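Long-range contacts in galactitol 1-phosphate 5-dehydrogenase (Escherichia coli, PDB 4UEJ), which catalyses the NAD-dependent oxidation of galactitol 1-phosphate to D-tagatose 6-phosphate, as a member of the zinc-containing alcohol dehydrogenase family: residues S34-I45 and I55-G63; L316-F326 and M338-P346. All coordinates share one frame; numbering follows the deposited sequence.

Interaction 1 (S34-I45 and I55-G63). With ZN (zinc ion), chain D.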
# COMPACT_ATOMS: atom_id res chain seq x y z
N SER A 34 -1.73 -35.31 -11.12
CA SER A 34 -2.21 -34.13 -11.82
C SER A 34 -1.32 -32.96 -11.44
O SER A 34 -1.10 -32.71 -10.25
CB SER A 34 -3.66 -33.83 -11.47
OG SER A 34 -4.13 -32.67 -12.13
N SER A 35 -0.82 -32.24 -12.43
CA SER A 35 0.20 -31.22 -12.18
C SER A 35 0.02 -30.05 -13.14
O SER A 35 0.12 -30.21 -14.36
CB SER A 35 1.60 -31.84 -12.32
OG SER A 35 2.62 -30.93 -11.93
N GLY A 36 -0.28 -28.87 -12.60
CA GLY A 36 -0.68 -27.74 -13.43
C GLY A 36 0.44 -26.78 -13.74
O GLY A 36 1.36 -26.62 -12.94
N LEU A 37 0.36 -26.14 -14.91
CA LEU A 37 1.28 -25.06 -15.27
C LEU A 37 0.78 -23.70 -14.77
O LEU A 37 -0.33 -23.29 -15.10
CB LEU A 37 1.46 -25.00 -16.78
CG LEU A 37 2.43 -23.96 -17.36
CD1 LEU A 37 3.86 -24.43 -17.17
CD2 LEU A 37 2.14 -23.69 -18.83
N CYS A 38 1.61 -23.01 -13.99
CA CYS A 38 1.29 -21.68 -13.45
C CYS A 38 1.69 -20.57 -14.42
O CYS A 38 2.64 -20.71 -15.19
CB CYS A 38 1.99 -21.49 -12.09
SG CYS A 38 1.57 -19.98 -11.15
N GLY A 39 0.97 -19.45 -14.39
CA GLY A 39 1.37 -18.28 -15.15
C GLY A 39 2.81 -17.87 -14.86
O GLY A 39 3.53 -17.41 -15.75
N SER A 40 3.23 -18.05 -13.62
CA SER A 40 4.58 -17.69 -13.19
C SER A 40 5.64 -18.58 -13.82
O SER A 40 6.82 -18.25 -13.80
CB SER A 40 4.69 -17.76 -11.66
OG SER A 40 4.45 -19.08 -11.20
N ASP A 41 5.21 -19.71 -14.38
CA ASP A 41 6.13 -20.64 -15.02
C ASP A 41 6.56 -20.15 -16.40
O ASP A 41 7.64 -20.49 -16.88
CB ASP A 41 5.50 -22.04 -15.13
CG ASP A 41 5.46 -22.78 -13.79
OD1 ASP A 41 6.40 -22.60 -12.99
OD2 ASP A 41 4.50 -23.55 -13.55
N LEU A 42 5.71 -19.35 -17.04
CA LEU A 42 5.98 -18.89 -18.40
C LEU A 42 7.30 -18.10 -18.51
O LEU A 42 8.09 -18.37 -19.42
CB LEU A 42 4.81 -18.05 -18.92
CG LEU A 42 3.69 -18.81 -19.65
CD1 LEU A 42 3.17 -19.97 -18.82
CD2 LEU A 42 2.54 -17.87 -20.01
N PRO A 43 7.56 -17.14 -17.59
CA PRO A 43 8.88 -16.50 -17.62
C PRO A 43 10.04 -17.48 -17.37
O PRO A 43 11.14 -17.26 -17.87
CB PRO A 43 8.80 -15.47 -16.49
CG PRO A 43 7.36 -15.20 -16.31
CD PRO A 43 6.67 -16.50 -16.60
N ARG A 44 9.79 -18.53 -16.59
CA ARG A 44 10.84 -19.50 -16.28
C ARG A 44 11.20 -20.32 -17.50
O ARG A 44 12.35 -20.70 -17.69
CB ARG A 44 10.41 -20.43 -15.14
CG ARG A 44 10.16 -19.71 -13.82
CD ARG A 44 9.82 -20.69 -12.69
NE ARG A 44 9.49 -19.97 -11.46
CZ ARG A 44 8.27 -19.87 -10.94
NH1 ARG A 44 7.24 -20.47 -11.53
NH2 ARG A 44 8.08 -19.17 -9.83
N ILE A 45 10.20 -20.58 -18.34
CA ILE A 45 10.38 -21.42 -19.51
C ILE A 45 10.94 -20.62 -20.68
O ILE A 45 11.90 -21.04 -21.34
CB ILE A 45 9.05 -22.08 -19.93
CG1 ILE A 45 8.50 -22.93 -18.79
CG2 ILE A 45 9.25 -22.92 -21.18
CD1 ILE A 45 7.07 -23.38 -18.99
N ILE A 55 15.97 -27.39 -15.60
CA ILE A 55 15.13 -27.39 -14.42
C ILE A 55 13.84 -28.14 -14.71
O ILE A 55 13.37 -28.15 -15.85
CB ILE A 55 14.82 -25.94 -13.95
CG1 ILE A 55 14.15 -25.93 -12.58
CG2 ILE A 55 13.97 -25.21 -14.98
CD1 ILE A 55 14.00 -24.52 -11.99
N THR A 56 13.29 -28.80 -13.70
CA THR A 56 11.96 -29.37 -13.83
C THR A 56 11.01 -28.55 -12.97
O THR A 56 11.19 -28.45 -11.75
CB THR A 56 11.93 -30.86 -13.42
OG1 THR A 56 12.72 -31.62 -14.35
CG2 THR A 56 10.50 -31.39 -13.43
N LEU A 57 10.01 -27.95 -13.60
CA LEU A 57 9.10 -27.07 -12.89
C LEU A 57 7.90 -27.84 -12.33
O LEU A 57 7.84 -29.07 -12.40
CB LEU A 57 8.62 -25.94 -13.82
CG LEU A 57 9.72 -25.05 -14.41
CD1 LEU A 57 9.15 -24.07 -15.44
CD2 LEU A 57 10.46 -24.31 -13.32
N GLY A 58 6.94 -27.11 -11.78
CA GLY A 58 5.70 -27.70 -11.29
C GLY A 58 5.50 -27.57 -9.79
O GLY A 58 6.09 -28.34 -9.02
N HIS A 59 4.65 -26.63 -9.38
CA HIS A 59 4.35 -26.47 -7.95
C HIS A 59 2.86 -26.50 -7.63
O HIS A 59 2.44 -26.10 -6.54
CB HIS A 59 4.96 -25.17 -7.42
CG HIS A 59 4.47 -23.93 -8.10
ND1 HIS A 59 5.01 -23.45 -9.27
CD2 HIS A 59 3.51 -23.04 -7.75
CE1 HIS A 59 4.40 -22.33 -9.62
NE2 HIS A 59 3.48 -22.07 -8.71
N GLU A 60 2.07 -26.99 -8.59
CA GLU A 60 0.63 -27.05 -8.46
C GLU A 60 0.23 -28.47 -8.78
O GLU A 60 -0.20 -28.75 -9.91
CB GLU A 60 -0.07 -26.09 -9.44
CG GLU A 60 0.30 -24.63 -9.33
CD GLU A 60 -0.40 -23.78 -10.38
OE1 GLU A 60 -0.89 -24.37 -11.38
OE2 GLU A 60 -0.50 -22.55 -10.22
N PHE A 61 0.39 -29.38 -7.84
CA PHE A 61 0.12 -30.77 -8.18
C PHE A 61 -0.41 -31.61 -7.04
O PHE A 61 -0.33 -31.24 -5.87
CB PHE A 61 1.38 -31.43 -8.77
CG PHE A 61 2.57 -31.52 -7.84
CD1 PHE A 61 3.53 -30.52 -7.82
CD2 PHE A 61 2.78 -32.65 -7.07
CE1 PHE A 61 4.65 -30.62 -7.00
CE2 PHE A 61 3.91 -32.76 -6.24
CZ PHE A 61 4.85 -31.76 -6.22
N SER A 62 -0.99 -32.75 -7.42
CA SER A 62 -1.50 -33.72 -6.47
C SER A 62 -1.11 -35.12 -6.89
O SER A 62 -0.66 -35.34 -8.02
CB SER A 62 -3.03 -33.62 -6.37
OG SER A 62 -3.61 -33.85 -7.64
N GLY A 63 -1.29 -36.06 -5.99
CA GLY A 63 -0.97 -37.44 -6.29
C GLY A 63 -1.17 -38.28 -5.06
O GLY A 63 -1.82 -37.86 -4.10
ZN ZN D . 2.14 -20.47 -8.57
O HOH W 1 2.56 -28.27 -11.13
O HOH W 2 3.47 -25.06 -11.54
O HOH W 3 6.91 -24.34 -11.02
O HOH W 4 0.25 -21.10 -8.26
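C38 and H59 meet at one zinc ion, probably the catalytic metal, as in related zinc-containing dehydrogenases: H59 NE2 lies 2.1 Å from the zinc and C38 SG a longer 2.7 Å. The H59 ring gets there with CG set between backbone N and carbonyl carbon (chi1 60°). A zinc-bound water donates to E60 OE2, while E60 OE1 turns to K341 in a salt bridge. Packing is tight where strands 34-36 and 60-63 run antiparallel. There S62 N donates to S34 O at 2.8 Å, G36 N to E60 O at 2.7 Å, and the non-hydrogen-bonded pair S35 and F61 brings its CA atoms within 4.0 Å. L57 makes a second dense patch, its CD1 3.6 Å from I45 CG1 and its CD2 beside R44 CD. Between these patches the backbones part, and three waters bridge them; one donates to D41 OD1 and accepts from G58 N and H59 ND1. R44 NH1 forms a salt bridge with D41 OD1 (2.7 Å) at the more solvent-accessible end, where R44 and S40 are partly exposed. H59 and E60 touch E144 of helix 143-155, I45 rests on V330 of helix 323-333, and strand 27-36 pairs with strands 60-68 and 341-344.

Interaction 2 (L316-F326 and M338-P346); sequences LIAHRGSFESF and MPGKVLLIP
F326 lays its ring over L344 CB and touches V342 CG1, and most of its atoms have a partner. CB sits 3.7 Å from L344 CD1. With CG anti to the backbone N (chi1 174°), the ring faces L344: CG and CD1 lie over L344 CB, which stands 16° off the ring normal in a CH-pi contact, and CD1 comes within 3.4 Å of L344 N. CD2 lies beside L344 CB and CD1, CE1 is 3.7 Å from V342 CG1, and CZ 4.2 Å from L344 CB. With an alanine here the ring is gone, which would probably deprive L344 CB of its CH-pi partner and open a gap beside V342 CG1. F323 meets the other end of L344, its ring face taking CD1 and its CE1 touching CD2. The backbones pair in parallel, with L343 N donating to H319 O at 2.7 Å. A beta bulge shifts the register at A318: K341 O accepts from A318 N at 2.8 Å and from H319 N at 3.3 Å. Strands 317-321 and 341-344 belong to a beta-alpha-beta unit whose helix, 323-333, packs A329 on H319 and V342; F326 also meets the ring of F117 and, on strand 2-7, V4.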
# COMPACT_ATOMS: atom_id res chain seq x y z
N LEU A 316 -11.95 -24.20 -16.08
CA LEU A 316 -10.65 -23.55 -16.07
C LEU A 316 -9.62 -24.29 -16.92
O LEU A 316 -8.60 -23.72 -17.31
CB LEU A 316 -10.11 -23.44 -14.64
CG LEU A 316 -11.00 -22.72 -13.64
CD1 LEU A 316 -10.42 -22.79 -12.24
CD2 LEU A 316 -11.18 -21.28 -14.08
N ILE A 317 -9.89 -25.56 -17.20
CA ILE A 317 -8.87 -26.42 -17.80
C ILE A 317 -8.89 -26.35 -19.31
O ILE A 317 -9.92 -26.61 -19.95
CB ILE A 317 -9.04 -27.89 -17.33
CG1 ILE A 317 -8.92 -27.96 -15.80
CG2 ILE A 317 -8.01 -28.77 -17.98
CD1 ILE A 317 -9.42 -29.24 -15.18
N ALA A 318 -7.74 -25.99 -19.89
CA ALA A 318 -7.62 -25.87 -21.34
C ALA A 318 -6.98 -27.11 -21.94
O ALA A 318 -7.21 -27.44 -23.11
CB ALA A 318 -6.80 -24.63 -21.71
N HIS A 319 -6.18 -27.81 -21.15
CA HIS A 319 -5.46 -28.96 -21.68
C HIS A 319 -5.23 -30.03 -20.62
O HIS A 319 -4.81 -29.73 -19.49
CB HIS A 319 -4.12 -28.52 -22.26
CG HIS A 319 -3.39 -29.61 -22.97
ND1 HIS A 319 -3.63 -29.94 -24.29
CD2 HIS A 319 -2.42 -30.46 -22.55
CE1 HIS A 319 -2.84 -30.93 -24.65
NE2 HIS A 319 -2.09 -31.26 -23.61
N ARG A 320 -5.51 -31.28 -20.99
CA ARG A 320 -5.12 -32.45 -20.22
C ARG A 320 -4.27 -33.31 -21.12
O ARG A 320 -4.63 -33.58 -22.27
CB ARG A 320 -6.32 -33.25 -19.72
CG ARG A 320 -7.05 -32.70 -18.51
CD ARG A 320 -8.12 -33.70 -18.09
NE ARG A 320 -8.96 -33.25 -16.99
CZ ARG A 320 -10.04 -32.49 -17.14
NH1 ARG A 320 -10.40 -32.07 -18.35
NH2 ARG A 320 -10.76 -32.13 -16.09
N GLY A 321 -3.14 -33.77 -20.61
CA GLY A 321 -2.30 -34.66 -21.38
C GLY A 321 -1.14 -35.22 -20.60
O GLY A 321 -0.77 -34.69 -19.55
N SER A 322 -0.56 -36.31 -21.10
CA SER A 322 0.66 -36.85 -20.50
C SER A 322 1.86 -36.10 -21.07
O SER A 322 1.69 -35.05 -21.70
CB SER A 322 0.76 -38.36 -20.74
OG SER A 322 1.70 -38.95 -19.84
N PHE A 323 3.06 -36.63 -20.87
CA PHE A 323 4.28 -35.83 -20.99
C PHE A 323 4.49 -35.19 -22.35
O PHE A 323 4.74 -33.98 -22.43
CB PHE A 323 5.49 -36.68 -20.59
CG PHE A 323 5.50 -37.03 -19.14
CD1 PHE A 323 6.02 -36.15 -18.20
CD2 PHE A 323 4.93 -38.22 -18.69
CE1 PHE A 323 6.00 -36.45 -16.86
CE2 PHE A 323 4.91 -38.53 -17.35
CZ PHE A 323 5.45 -37.64 -16.43
N GLU A 324 4.40 -35.96 -23.43
CA GLU A 324 4.61 -35.39 -24.75
C GLU A 324 3.52 -34.36 -25.09
O GLU A 324 3.82 -33.26 -25.56
CB GLU A 324 4.65 -36.49 -25.82
CG GLU A 324 5.69 -37.56 -25.55
CD GLU A 324 7.12 -37.09 -25.80
OE1 GLU A 324 7.32 -35.92 -26.21
OE2 GLU A 324 8.05 -37.90 -25.58
N SER A 325 2.27 -34.73 -24.83
CA SER A 325 1.14 -33.85 -25.09
C SER A 325 1.29 -32.55 -24.33
O SER A 325 1.10 -31.46 -24.87
CB SER A 325 -0.17 -34.55 -24.72
OG SER A 325 -1.29 -33.70 -24.89
N PHE A 326 1.65 -32.68 -23.05
CA PHE A 326 1.82 -31.53 -22.17
C PHE A 326 2.98 -30.65 -22.66
O PHE A 326 2.85 -29.43 -22.73
CB PHE A 326 2.04 -32.02 -20.74
CG PHE A 326 2.37 -30.92 -19.76
CD1 PHE A 326 1.36 -30.18 -19.17
CD2 PHE A 326 3.69 -30.65 -19.42
CE1 PHE A 326 1.67 -29.17 -18.26
CE2 PHE A 326 4.00 -29.65 -18.52
CZ PHE A 326 2.99 -28.91 -17.94
N MET A 338 -1.82 -16.99 -21.74
CA MET A 338 -2.18 -18.32 -21.26
C MET A 338 -3.62 -18.60 -21.67
O MET A 338 -4.51 -17.78 -21.42
CB MET A 338 -2.00 -18.42 -19.74
CG MET A 338 -2.19 -19.83 -19.18
SD MET A 338 -0.68 -20.82 -19.14
CE MET A 338 -0.11 -20.47 -17.48
N PRO A 339 -3.87 -19.76 -22.30
CA PRO A 339 -5.22 -20.12 -22.75
C PRO A 339 -6.14 -20.51 -21.59
O PRO A 339 -7.33 -20.21 -21.60
CB PRO A 339 -4.97 -21.31 -23.68
CG PRO A 339 -3.72 -21.94 -23.13
CD PRO A 339 -2.88 -20.79 -22.64
N GLY A 340 -5.58 -21.18 -20.59
CA GLY A 340 -6.33 -21.72 -19.47
C GLY A 340 -5.36 -22.65 -18.77
O GLY A 340 -4.19 -22.69 -19.14
N LYS A 341 -5.84 -23.40 -17.78
CA LYS A 341 -4.96 -24.30 -17.04
C LYS A 341 -4.53 -25.47 -17.91
O LYS A 341 -5.36 -26.24 -18.40
CB LYS A 341 -5.63 -24.80 -15.77
CG LYS A 341 -4.74 -25.74 -14.94
CD LYS A 341 -3.43 -25.08 -14.51
CE LYS A 341 -3.69 -23.85 -13.64
NZ LYS A 341 -2.45 -23.24 -13.08
N VAL A 342 -3.22 -25.58 -18.11
CA VAL A 342 -2.66 -26.72 -18.80
C VAL A 342 -2.21 -27.75 -17.76
O VAL A 342 -1.34 -27.47 -16.94
CB VAL A 342 -1.47 -26.30 -19.68
CG1 VAL A 342 -0.84 -27.52 -20.35
CG2 VAL A 342 -1.93 -25.28 -20.72
N LEU A 343 -2.83 -28.92 -17.77
CA LEU A 343 -2.50 -29.95 -16.79
C LEU A 343 -1.66 -31.06 -17.39
O LEU A 343 -1.95 -31.56 -18.47
CB LEU A 343 -3.76 -30.56 -16.20
CG LEU A 343 -4.62 -29.71 -15.28
CD1 LEU A 343 -5.89 -30.48 -14.92
CD2 LEU A 343 -3.82 -29.33 -14.04
N LEU A 344 -0.61 -31.43 -16.67
CA LEU A 344 0.09 -32.68 -16.94
C LEU A 344 -0.60 -33.79 -16.16
O LEU A 344 -0.78 -33.70 -14.94
CB LEU A 344 1.56 -32.57 -16.54
CG LEU A 344 2.36 -33.88 -16.57
CD1 LEU A 344 2.55 -34.40 -17.98
CD2 LEU A 344 3.70 -33.67 -15.91
N ILE A 345 -1.01 -34.82 -16.89
CA ILE A 345 -1.63 -36.00 -16.30
C ILE A 345 -0.78 -37.23 -16.65
O ILE A 345 -0.96 -37.83 -17.71
CB ILE A 345 -3.09 -36.19 -16.81
CG1 ILE A 345 -3.92 -34.92 -16.58
CG2 ILE A 345 -3.74 -37.42 -16.18
CD1 ILE A 345 -3.99 -34.48 -15.13
N PRO A 346 0.17 -37.59 -15.76
CA PRO A 346 1.12 -38.70 -15.99
C PRO A 346 0.45 -40.03 -16.34
O PRO A 346 -0.67 -40.29 -15.89
CB PRO A 346 1.86 -38.80 -14.65
CG PRO A 346 1.81 -37.40 -14.10
CD PRO A 346 0.45 -36.89 -14.48

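From the N terminus, interaction 1 comes first: strand 27-36 runs into helix 41-46, and nine residues later the chain is back at 55-63, closing a short loop within the GroES-like region. The chain then builds the parallel six-stranded sheet of strands 163-167 to 282-285 before interaction 2 closes around the rest of helix 323-333. The contacts are therefore in series, neither nested nor crossed. In space they join, because strand 341-344 lies antiparallel beside strand 27-36 in one mixed sheet: S35 O lies 2.7 Å from L344 N, a probable hydrogen bond, and S34 OG packs 3.5 Å from I345 CD1. The C-terminal strand thus ties the chain's end to the neighbourhood of the zinc held by C38 and H59.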